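Local coordinates for DNA repair protein RAD2 (Saccharomyces cerevisiae, PDB 4Q0W) that cuts single-stranded DNA as a magnesium-dependent endonuclease and is essential for the incision step of excision repair of damage from ultraviolet light, bulky adducts and cross-linking agents, at residues R84-Q89 and Y244-K249; Q155-R160 and D337-F342; M233-Q238 and D307-M312. All blocks are in the same frame, centred on the assembly; numbering follows the deposited sequence.

From the N terminus, the chain first lays down helix 81-98 of the N-domain, then, past a gap without a model, helix 148-160, where contact 2 begins, and later helix 230-240, where contact 3 begins. Contact 1 closes first, when loop 244-249 returns to helix 81-98. Segment 307-312 then closes contact 3, and helix 336-347, near the C-terminal end, closes contact 2 by packing on helix 148-160 of the I-domain. Contact 3 is nested inside contact 2, and contact 1 crosses both. Contacts 1 and 3 are neighbours, joined where Thr245 packs on Ala237 and Gln238. Contact 2 stands apart, across the chain's centre, with its own centre about 40 Å from that of contact 1.

Contact 1 (R84-Q89 and Y244-K249); sequences RETIRQ and YTNGLK. With K (potassium ion), chain F; nucleotides of chain D.
Thr86 and Asn246 hold helix 81-98 against the loop 244-249, and one straight hydrogen bond does most of the polar work. Asn246 ND2 donates to the backbone Thr86 O over 3.1 Å, with an N-H...O angle of 167°; the acceptor lies in the amide plane of Asn246, while the donor is tilted 27° from the carbonyl plane. At the other end of that amide, Asn246 OD1 takes a weak bond from Arg90 NE. An alanine at Asn246 would probably leave Thr86 O without this donor and Arg90 without its weak partner, slackening the hold of the helix on the loop.

Packing is built round Thr86, whose two branches split the task. CG2, anti to the backbone N, runs past the Asn246 side chain in the opposite direction and comes 3.4 Å from Asn246 OD1. Thr86 OG1 lies 3.1 Å from Tyr244 C. The hydrogen bond of this hydroxyl goes to Leu82 O in its own helix. Further along the helix, CB of Gln89 brushes Asn246 ND2.

Within the loop, Thr245 OG1 accepts from Gly247 N at 3.1 Å, an ST turn that shapes the backbone just before the ion. Metal binding comes next: Leu248 O and OP2 of nucleotide DC10 in chain D each sit 3.0 Å from the potassium ion, Met251 O and three waters join them, and Asn246 O accepts from one of these waters. A potassium ion bridging loop carbonyls to a DNA phosphate is characteristic of the helix-two-turn-helix motif of the XPG/RAD2 nucleases, as in FEN1.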
loop_
_atom_site.group_PDB
_atom_site.type_symbol
_atom_site.label_atom_id
_atom_site.label_comp_id
_atom_site.label_asym_id
_atom_site.label_seq_id
_atom_site.Cartn_x
_atom_site.Cartn_y
_atom_site.Cartn_z
ATOM N N ARG A 84 4.981 -3.675 -28.208
ATOM C CA ARG A 84 6.100 -2.740 -28.331
ATOM C C ARG A 84 5.615 -1.323 -28.043
ATOM O O ARG A 84 6.282 -0.551 -27.339
ATOM C CB ARG A 84 6.739 -2.841 -29.730
ATOM C CG ARG A 84 8.025 -2.010 -29.894
ATOM C CD ARG A 84 8.827 -2.404 -31.141
ATOM N NE ARG A 84 7.973 -2.640 -32.306
ATOM C CZ ARG A 84 7.567 -1.693 -33.147
ATOM N NH1 ARG A 84 6.787 -2.010 -34.172
ATOM N NH2 ARG A 84 7.936 -0.426 -32.965
ATOM N N GLU A 85 4.429 -0.995 -28.551
ATOM C CA GLU A 85 3.879 0.343 -28.355
ATOM C C GLU A 85 3.505 0.591 -26.898
ATOM O O GLU A 85 3.834 1.640 -26.339
ATOM C CB GLU A 85 2.669 0.551 -29.270
ATOM C CG GLU A 85 3.054 0.614 -30.756
ATOM C CD GLU A 85 1.849 0.562 -31.677
ATOM O OE1 GLU A 85 2.012 0.880 -32.878
ATOM O OE2 GLU A 85 0.748 0.193 -31.201
ATOM N N THR A 86 2.809 -0.373 -26.289
ATOM C CA THR A 86 2.382 -0.252 -24.891
ATOM C C THR A 86 3.576 -0.029 -23.965
ATOM O O THR A 86 3.601 0.902 -23.158
ATOM C CB THR A 86 1.658 -1.529 -24.400
ATOM O OG1 THR A 86 0.488 -1.775 -25.195
ATOM C CG2 THR A 86 1.268 -1.387 -22.912
ATOM N N ILE A 87 4.559 -0.912 -24.078
ATOM C CA ILE A 87 5.727 -0.859 -23.214
ATOM C C ILE A 87 6.533 0.428 -23.396
ATOM O O ILE A 87 6.951 1.049 -22.409
ATOM C CB ILE A 87 6.633 -2.080 -23.452
ATOM C CG1 ILE A 87 5.895 -3.359 -23.058
ATOM C CG2 ILE A 87 7.960 -1.938 -22.682
ATOM C CD1 ILE A 87 6.660 -4.627 -23.395
ATOM N N ARG A 88 6.761 0.832 -24.645
ATOM C CA ARG A 88 7.536 2.051 -24.871
ATOM C C ARG A 88 6.796 3.264 -24.293
ATOM O O ARG A 88 7.418 4.160 -23.711
ATOM C CB ARG A 88 7.882 2.237 -26.360
ATOM C CG ARG A 88 6.729 2.749 -27.221
ATOM C CD ARG A 88 7.095 2.807 -28.703
ATOM N NE ARG A 88 6.017 3.431 -29.479
ATOM C CZ ARG A 88 5.777 3.180 -30.764
ATOM N NH1 ARG A 88 6.541 2.319 -31.426
ATOM N NH2 ARG A 88 4.763 3.779 -31.382
ATOM N N GLN A 89 5.467 3.287 -24.419
ATOM C CA GLN A 89 4.704 4.406 -23.885
ATOM C C GLN A 89 4.759 4.409 -22.361
ATOM O O GLN A 89 4.872 5.469 -21.733
ATOM C CB GLN A 89 3.258 4.375 -24.394
ATOM C CG GLN A 89 3.151 4.785 -25.860
ATOM C CD GLN A 89 1.836 4.391 -26.496
ATOM O OE1 GLN A 89 0.863 4.042 -25.806
ATOM N NE2 GLN A 89 1.797 4.442 -27.826
ATOM N N TYR A 244 -0.443 -5.312 -23.287
ATOM C CA TYR A 244 -1.172 -4.774 -24.449
ATOM C C TYR A 244 -1.934 -3.486 -24.175
ATOM O O TYR A 244 -2.585 -2.940 -25.081
ATOM C CB TYR A 244 -2.176 -5.795 -24.984
ATOM C CG TYR A 244 -1.580 -6.942 -25.767
ATOM C CD1 TYR A 244 -0.274 -6.905 -26.217
ATOM C CD2 TYR A 244 -2.347 -8.055 -26.080
ATOM C CE1 TYR A 244 0.268 -7.963 -26.938
ATOM C CE2 TYR A 244 -1.822 -9.106 -26.798
ATOM C CZ TYR A 244 -0.512 -9.052 -27.224
ATOM O OH TYR A 244 0.006 -10.106 -27.942
ATOM N N THR A 245 -1.881 -3.023 -22.928
ATOM C CA THR A 245 -2.589 -1.818 -22.512
ATOM C C THR A 245 -2.023 -1.383 -21.180
ATOM O O THR A 245 -1.695 -2.224 -20.333
ATOM C CB THR A 245 -4.126 -2.065 -22.358
ATOM O OG1 THR A 245 -4.724 -0.959 -21.675
ATOM C CG2 THR A 245 -4.412 -3.354 -21.550
ATOM N N ASN A 246 -1.927 -0.069 -20.986
ATOM C CA ASN A 246 -1.471 0.474 -19.714
ATOM C C ASN A 246 -2.593 0.705 -18.688
ATOM O O ASN A 246 -2.351 1.217 -17.598
ATOM C CB ASN A 246 -0.602 1.721 -19.959
ATOM C CG ASN A 246 0.749 1.355 -20.583
ATOM O OD1 ASN A 246 1.419 0.436 -20.105
ATOM N ND2 ASN A 246 1.132 2.036 -21.673
ATOM N N GLY A 247 -3.816 0.304 -19.022
ATOM C CA GLY A 247 -4.892 0.316 -18.036
ATOM C C GLY A 247 -5.247 1.695 -17.508
ATOM O O GLY A 247 -4.941 2.708 -18.143
ATOM N N LEU A 248 -5.896 1.748 -16.345
ATOM C CA LEU A 248 -6.338 3.033 -15.809
ATOM C C LEU A 248 -5.741 3.309 -14.439
ATOM O O LEU A 248 -5.732 2.430 -13.569
ATOM C CB LEU A 248 -7.864 3.079 -15.695
ATOM C CG LEU A 248 -8.698 2.974 -16.968
ATOM C CD1 LEU A 248 -10.170 3.169 -16.616
ATOM C CD2 LEU A 248 -8.258 3.993 -18.017
ATOM N N LYS A 249 -5.262 4.533 -14.239
ATOM C CA LYS A 249 -4.763 4.924 -12.926
ATOM C C LYS A 249 -5.848 4.719 -11.868
ATOM O O LYS A 249 -7.025 5.012 -12.102
ATOM C CB LYS A 249 -4.304 6.381 -12.929
ATOM C CG LYS A 249 -3.901 6.889 -11.547
ATOM C CD LYS A 249 -3.433 8.333 -11.572
ATOM C CE LYS A 249 -3.021 8.781 -10.169
ATOM N NZ LYS A 249 -2.640 10.219 -10.130
HETATM K K K F . -3.645 0.605 -12.530
ATOM P P DC D 10 -2.810 2.294 -8.989
ATOM O OP1 DC D 10 -3.062 3.565 -9.726
ATOM O OP2 DC D 10 -2.996 0.981 -9.657
ATOM O "O5'" DC D 10 -1.323 2.324 -8.416
ATOM C "C5'" DC D 10 -0.977 3.516 -7.720
ATOM C "C4'" DC D 10 0.453 3.417 -7.242
ATOM O "O4'" DC D 10 0.527 2.515 -6.115
ATOM C "C3'" DC D 10 1.446 2.907 -8.287
ATOM O "O3'" DC D 10 2.413 3.947 -8.379
ATOM C "C2'" DC D 10 1.986 1.600 -7.690
ATOM C "C1'" DC D 10 1.745 1.811 -6.192
ATOM N N1 DC D 10 1.530 0.629 -5.310
ATOM C C2 DC D 10 2.343 0.498 -4.176
ATOM O O2 DC D 10 3.217 1.348 -3.978
ATOM N N3 DC D 10 2.165 -0.557 -3.346
ATOM C C4 DC D 10 1.208 -1.446 -3.607
ATOM N N4 DC D 10 1.071 -2.460 -2.746
ATOM C C5 DC D 10 0.357 -1.327 -4.758
ATOM C C6 DC D 10 0.545 -0.282 -5.578
HETATM O O HOH W 1 -2.416 0.021 -14.734
HETATM O O HOH W 2 -2.691 -1.838 -12.379
HETATM O O HOH W 3 -1.640 2.079 -13.151
#

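Contact 2 (Q155-R160 and D337-F342); sequences QELLSR and DMLRSF
Arg160 of helix 148-160 is a knob in a hole formed by Met338, Leu339, Ser341 and Phe342, where the helix packs nearly antiparallel on helix 336-347, the segment axes 9.7 Å apart at an angle of 151°. Leu158, on this I-domain helix, packs on strands 70-75 and 165-167, so helix 336-347 stacks outside a helix flanking the sheet. The Arg160 side chain, extended from CG to NE, carries the guanidinium between two neighbours: Met338 CE lies over one face, 3.5 Å above the plane and toward the rim, and Phe342 CD1 lies over the opposite face, also off-centre. The ring and guanidinium planes are 60° apart. A chi1 of -175° puts Phe342 CG anti to the backbone N, and the ring carried there meets the first helix, where Leu157 CA lies over one face and Leu157 CD1 reaches CD2 at 3.8 Å. Leu339 CD2 meets Leu157 CD1 at 3.7 Å.

Glu156, one turn back, fixes the rotation of the guanidinium: its OE2 accepts from Arg160 NE at 2.6 Å through the anti lone pair. Arg160 NH1 donates to Met338 O at 2.7 Å, while Phe342 N reaches that same oxygen from the opposite face of its carbonyl plane.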
loop_
_atom_site.group_PDB
_atom_site.type_symbol
_atom_site.label_atom_id
_atom_site.label_comp_id
_atom_site.label_asym_id
_atom_site.label_seq_id
_atom_site.Cartn_x
_atom_site.Cartn_y
_atom_site.Cartn_z
ATOM N N GLN A 155 18.050 -25.302 -27.469
ATOM C CA GLN A 155 17.285 -26.105 -28.411
ATOM C C GLN A 155 18.051 -27.366 -28.825
ATOM O O GLN A 155 17.448 -28.405 -29.081
ATOM C CB GLN A 155 16.849 -25.278 -29.618
ATOM C CG GLN A 155 15.771 -24.250 -29.259
ATOM C CD GLN A 155 15.550 -23.218 -30.354
ATOM O OE1 GLN A 155 16.275 -23.185 -31.352
ATOM N NE2 GLN A 155 14.547 -22.369 -30.168
ATOM N N GLU A 156 19.376 -27.277 -28.882
ATOM C CA GLU A 156 20.193 -28.460 -29.158
ATOM C C GLU A 156 20.041 -29.446 -27.999
ATOM O O GLU A 156 19.880 -30.643 -28.206
ATOM C CB GLU A 156 21.663 -28.076 -29.354
ATOM C CG GLU A 156 22.614 -29.268 -29.560
ATOM C CD GLU A 156 22.303 -30.059 -30.814
ATOM O OE1 GLU A 156 21.753 -29.474 -31.771
ATOM O OE2 GLU A 156 22.601 -31.273 -30.845
ATOM N N LEU A 157 20.084 -28.928 -26.778
ATOM C CA LEU A 157 19.871 -29.751 -25.598
ATOM C C LEU A 157 18.529 -30.466 -25.690
ATOM O O LEU A 157 18.454 -31.698 -25.525
ATOM C CB LEU A 157 19.944 -28.897 -24.337
ATOM C CG LEU A 157 19.714 -29.607 -23.001
ATOM C CD1 LEU A 157 20.725 -30.732 -22.790
ATOM C CD2 LEU A 157 19.785 -28.618 -21.868
ATOM N N LEU A 158 17.481 -29.697 -25.984
ATOM C CA LEU A 158 16.137 -30.252 -26.138
ATOM C C LEU A 158 16.104 -31.408 -27.142
ATOM O O LEU A 158 15.510 -32.456 -26.876
ATOM C CB LEU A 158 15.149 -29.160 -26.549
ATOM C CG LEU A 158 14.680 -28.267 -25.400
ATOM C CD1 LEU A 158 13.939 -27.028 -25.928
ATOM C CD2 LEU A 158 13.789 -29.077 -24.438
ATOM N N SER A 159 16.758 -31.237 -28.285
ATOM C CA SER A 159 16.680 -32.278 -29.307
ATOM C C SER A 159 17.487 -33.531 -28.932
ATOM O O SER A 159 17.077 -34.648 -29.252
ATOM C CB SER A 159 17.059 -31.739 -30.686
ATOM O OG SER A 159 18.435 -31.431 -30.751
ATOM N N ARG A 160 18.601 -33.357 -28.225
ATOM C CA ARG A 160 19.350 -34.513 -27.717
ATOM C C ARG A 160 18.569 -35.270 -26.632
ATOM O O ARG A 160 18.833 -36.456 -26.383
ATOM C CB ARG A 160 20.732 -34.086 -27.208
ATOM C CG ARG A 160 21.598 -33.442 -28.305
ATOM C CD ARG A 160 23.020 -33.119 -27.825
ATOM N NE ARG A 160 23.794 -32.455 -28.878
ATOM C CZ ARG A 160 25.120 -32.499 -29.002
ATOM N NH1 ARG A 160 25.866 -33.194 -28.147
ATOM N NH2 ARG A 160 25.700 -31.852 -29.999
ATOM N N ASP A 337 24.559 -40.759 -25.299
ATOM C CA ASP A 337 25.870 -40.453 -25.877
ATOM C C ASP A 337 26.003 -38.959 -26.160
ATOM O O ASP A 337 27.028 -38.354 -25.847
ATOM C CB ASP A 337 26.092 -41.232 -27.183
ATOM C CG ASP A 337 26.332 -42.736 -26.949
ATOM O OD1 ASP A 337 26.180 -43.201 -25.802
ATOM O OD2 ASP A 337 26.675 -43.438 -27.921
ATOM N N MET A 338 24.961 -38.368 -26.749
ATOM C CA MET A 338 25.038 -36.970 -27.182
ATOM C C MET A 338 24.769 -35.990 -26.044
ATOM O O MET A 338 25.267 -34.861 -26.061
ATOM C CB MET A 338 24.115 -36.706 -28.373
ATOM C CG MET A 338 24.507 -37.473 -29.630
ATOM S SD MET A 338 26.230 -37.166 -30.147
ATOM C CE MET A 338 26.085 -35.547 -30.906
ATOM N N LEU A 339 23.993 -36.424 -25.049
ATOM C CA LEU A 339 23.784 -35.622 -23.851
ATOM C C LEU A 339 25.078 -35.580 -23.025
ATOM O O LEU A 339 25.453 -34.530 -22.502
ATOM C CB LEU A 339 22.605 -36.174 -23.012
ATOM C CG LEU A 339 21.171 -35.887 -23.501
ATOM C CD1 LEU A 339 20.127 -36.691 -22.704
ATOM C CD2 LEU A 339 20.832 -34.378 -23.454
ATOM N N ARG A 340 25.746 -36.725 -22.895
ATOM C CA ARG A 340 27.043 -36.789 -22.210
ATOM C C ARG A 340 28.035 -35.792 -22.801
ATOM O O ARG A 340 28.633 -34.986 -22.087
ATOM C CB ARG A 340 27.664 -38.176 -22.367
ATOM C CG ARG A 340 27.163 -39.254 -21.420
ATOM C CD ARG A 340 27.595 -40.608 -21.992
ATOM N NE ARG A 340 27.468 -41.712 -21.045
ATOM C CZ ARG A 340 27.816 -42.962 -21.327
ATOM N NH1 ARG A 340 28.308 -43.255 -22.521
ATOM N NH2 ARG A 340 27.670 -43.916 -20.421
ATOM N N SER A 341 28.226 -35.863 -24.110
ATOM C CA SER A 341 29.184 -34.968 -24.742
ATOM C C SER A 341 28.732 -33.496 -24.677
ATOM O O SER A 341 29.562 -32.589 -24.526
ATOM C CB SER A 341 29.472 -35.414 -26.181
ATOM O OG SER A 341 28.278 -35.602 -26.919
ATOM N N PHE A 342 27.424 -33.261 -24.761
ATOM C CA PHE A 342 26.898 -31.893 -24.680
ATOM C C PHE A 342 27.209 -31.248 -23.346
ATOM O O PHE A 342 27.741 -30.137 -23.300
ATOM C CB PHE A 342 25.387 -31.859 -24.912
ATOM C CG PHE A 342 24.814 -30.460 -24.948
ATOM C CD1 PHE A 342 24.785 -29.746 -26.138
ATOM C CD2 PHE A 342 24.316 -29.857 -23.790
ATOM C CE1 PHE A 342 24.254 -28.452 -26.189
ATOM C CE2 PHE A 342 23.785 -28.554 -23.826
ATOM C CZ PHE A 342 23.758 -27.855 -25.030
#

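Contact 3 (M233-Q238 and D307-M312); sequences MIELAQ and DFPSVM
Gln238 meets the 307-312 segment at two flat groups, the ring of Phe308 and its own carboxamide. The Phe308 ring turns an edge to the helix: the backbone Gln238 O lies near the ring plane, 4.1 Å from CE2. Beyond the two segments, Leu266 and Phe269 of helix 266-278 pack against this ring, and Leu248 of contact 1 also touches CE2.

The carboxamide of Gln238 is held at both ends. OE1 accepts from the backbone N of Ser310 over 2.7 Å, almost perfectly straight at 176°, with the donor tilted only 17° from the carbonyl plane. NE2 turns back to its own helix and donates to Ile234 O at 3.2 Å, which lies in the amide plane, though the nitrogen itself sits above the plane of that carbonyl. A water, 2.9 Å from NE2, accepts a second bond and passes one on to Ser310 O, so the amide reaches the Ser310 backbone both directly and through solvent. Together these bonds fix which way the buried amide is turned.

Pro309, which follows a cis peptide bond, packs alongside. Its CB lies 3.5 Å from Gln238 OE1, and its CG is 4.1 Å from OE2 of Glu235, whose other oxygen accepts from Leu266 N. The side chains of Pro309 and Glu235 run side by side in the same direction.

Ser310 is the N-cap of helix 311-318, its hydroxyl bonded to Val313 N. The contact therefore sets the start of this helix against helix 230-240, the first helix of the helix-two-turn-helix motif that contributes the potassium-binding loop of XPG-family nucleases.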
loop_
_atom_site.group_PDB
_atom_site.type_symbol
_atom_site.label_atom_id
_atom_site.label_comp_id
_atom_site.label_asym_id
_atom_site.label_seq_id
_atom_site.Cartn_x
_atom_site.Cartn_y
_atom_site.Cartn_z
ATOM N N MET A 233 -12.065 -11.077 -18.892
ATOM C CA MET A 233 -10.635 -11.047 -18.576
ATOM C C MET A 233 -9.905 -10.062 -19.484
ATOM O O MET A 233 -9.016 -9.328 -19.046
ATOM C CB MET A 233 -10.023 -12.448 -18.709
ATOM C CG MET A 233 -10.498 -13.423 -17.619
ATOM S SD MET A 233 -9.677 -15.039 -17.675
ATOM C CE MET A 233 -10.382 -15.712 -19.166
ATOM N N ILE A 234 -10.286 -10.043 -20.755
ATOM C CA ILE A 234 -9.653 -9.128 -21.690
ATOM C C ILE A 234 -10.012 -7.679 -21.292
ATOM O O ILE A 234 -9.200 -6.770 -21.442
ATOM C CB ILE A 234 -10.069 -9.445 -23.139
ATOM C CG1 ILE A 234 -9.555 -10.823 -23.546
ATOM C CG2 ILE A 234 -9.563 -8.372 -24.111
ATOM C CD1 ILE A 234 -9.977 -11.261 -24.954
ATOM N N GLU A 235 -11.209 -7.467 -20.747
ATOM C CA GLU A 235 -11.601 -6.110 -20.355
ATOM C C GLU A 235 -10.980 -5.719 -19.020
ATOM O O GLU A 235 -10.641 -4.554 -18.809
ATOM C CB GLU A 235 -13.128 -5.952 -20.335
ATOM C CG GLU A 235 -13.781 -6.075 -21.731
ATOM C CD GLU A 235 -15.105 -5.301 -21.831
ATOM O OE1 GLU A 235 -15.809 -5.166 -20.802
ATOM O OE2 GLU A 235 -15.434 -4.814 -22.936
ATOM N N LEU A 236 -10.832 -6.688 -18.114
ATOM C CA LEU A 236 -10.028 -6.472 -16.904
ATOM C C LEU A 236 -8.600 -6.008 -17.237
ATOM O O LEU A 236 -8.042 -5.130 -16.562
ATOM C CB LEU A 236 -9.953 -7.751 -16.071
ATOM C CG LEU A 236 -11.106 -8.142 -15.163
ATOM C CD1 LEU A 236 -10.818 -9.532 -14.533
ATOM C CD2 LEU A 236 -11.324 -7.070 -14.069
ATOM N N ALA A 237 -8.004 -6.590 -18.274
ATOM C CA ALA A 237 -6.652 -6.195 -18.669
ATOM C C ALA A 237 -6.612 -4.685 -18.928
ATOM O O ALA A 237 -5.645 -3.997 -18.574
ATOM C CB ALA A 237 -6.208 -6.967 -19.892
ATOM N N GLN A 238 -7.684 -4.163 -19.517
ATOM C CA GLN A 238 -7.735 -2.738 -19.848
ATOM C C GLN A 238 -7.985 -1.828 -18.651
ATOM O O GLN A 238 -7.957 -0.598 -18.776
ATOM C CB GLN A 238 -8.772 -2.497 -20.948
ATOM C CG GLN A 238 -8.327 -3.114 -22.263
ATOM C CD GLN A 238 -9.444 -3.221 -23.260
ATOM O OE1 GLN A 238 -9.821 -2.234 -23.894
ATOM N NE2 GLN A 238 -9.991 -4.424 -23.407
ATOM N N ASP A 307 -11.077 4.779 -27.918
ATOM C CA ASP A 307 -10.190 3.644 -27.774
ATOM C C ASP A 307 -10.542 2.856 -26.517
ATOM O O ASP A 307 -9.831 1.922 -26.136
ATOM C CB ASP A 307 -8.725 4.095 -27.744
ATOM C CG ASP A 307 -7.756 2.953 -28.006
ATOM O OD1 ASP A 307 -8.114 2.025 -28.763
ATOM O OD2 ASP A 307 -6.636 2.984 -27.449
ATOM N N PHE A 308 -11.645 3.213 -25.868
ATOM C CA PHE A 308 -11.998 2.524 -24.634
ATOM C C PHE A 308 -13.422 2.000 -24.683
ATOM O O PHE A 308 -14.360 2.783 -24.721
ATOM C CB PHE A 308 -11.825 3.451 -23.429
ATOM C CG PHE A 308 -11.995 2.759 -22.112
ATOM C CD1 PHE A 308 -13.260 2.603 -21.543
ATOM C CD2 PHE A 308 -10.896 2.261 -21.439
ATOM C CE1 PHE A 308 -13.416 1.958 -20.338
ATOM C CE2 PHE A 308 -11.042 1.621 -20.224
ATOM C CZ PHE A 308 -12.304 1.471 -19.671
ATOM N N PRO A 309 -13.595 0.671 -24.688
ATOM C CA PRO A 309 -12.524 -0.331 -24.729
ATOM C C PRO A 309 -11.861 -0.363 -26.113
ATOM O O PRO A 309 -12.393 0.194 -27.089
ATOM C CB PRO A 309 -13.270 -1.640 -24.471
ATOM C CG PRO A 309 -14.651 -1.383 -25.051
ATOM C CD PRO A 309 -14.939 0.058 -24.722
ATOM N N SER A 310 -10.693 -0.990 -26.183
ATOM C CA SER A 310 -9.902 -0.999 -27.403
ATOM C C SER A 310 -10.145 -2.273 -28.192
ATOM O O SER A 310 -9.930 -3.380 -27.680
ATOM C CB SER A 310 -8.413 -0.872 -27.066
ATOM O OG SER A 310 -7.607 -1.197 -28.191
ATOM N N VAL A 311 -10.593 -2.135 -29.438
ATOM C CA VAL A 311 -10.703 -3.316 -30.284
ATOM C C VAL A 311 -9.312 -3.862 -30.623
ATOM O O VAL A 311 -9.159 -5.061 -30.858
ATOM C CB VAL A 311 -11.523 -3.061 -31.579
ATOM C CG1 VAL A 311 -10.810 -2.062 -32.484
ATOM C CG2 VAL A 311 -11.767 -4.381 -32.330
ATOM N N MET A 312 -8.297 -2.995 -30.651
ATOM C CA MET A 312 -6.935 -3.470 -30.922
ATOM C C MET A 312 -6.475 -4.440 -29.824
ATOM O O MET A 312 -5.846 -5.459 -30.109
ATOM C CB MET A 312 -5.939 -2.311 -31.018
ATOM C CG MET A 312 -6.194 -1.321 -32.139
ATOM S SD MET A 312 -6.334 -2.135 -33.751
ATOM C CE MET A 312 -4.680 -2.776 -33.985
HETATM O O HOH W 4 -11.804 -4.719 -25.648
#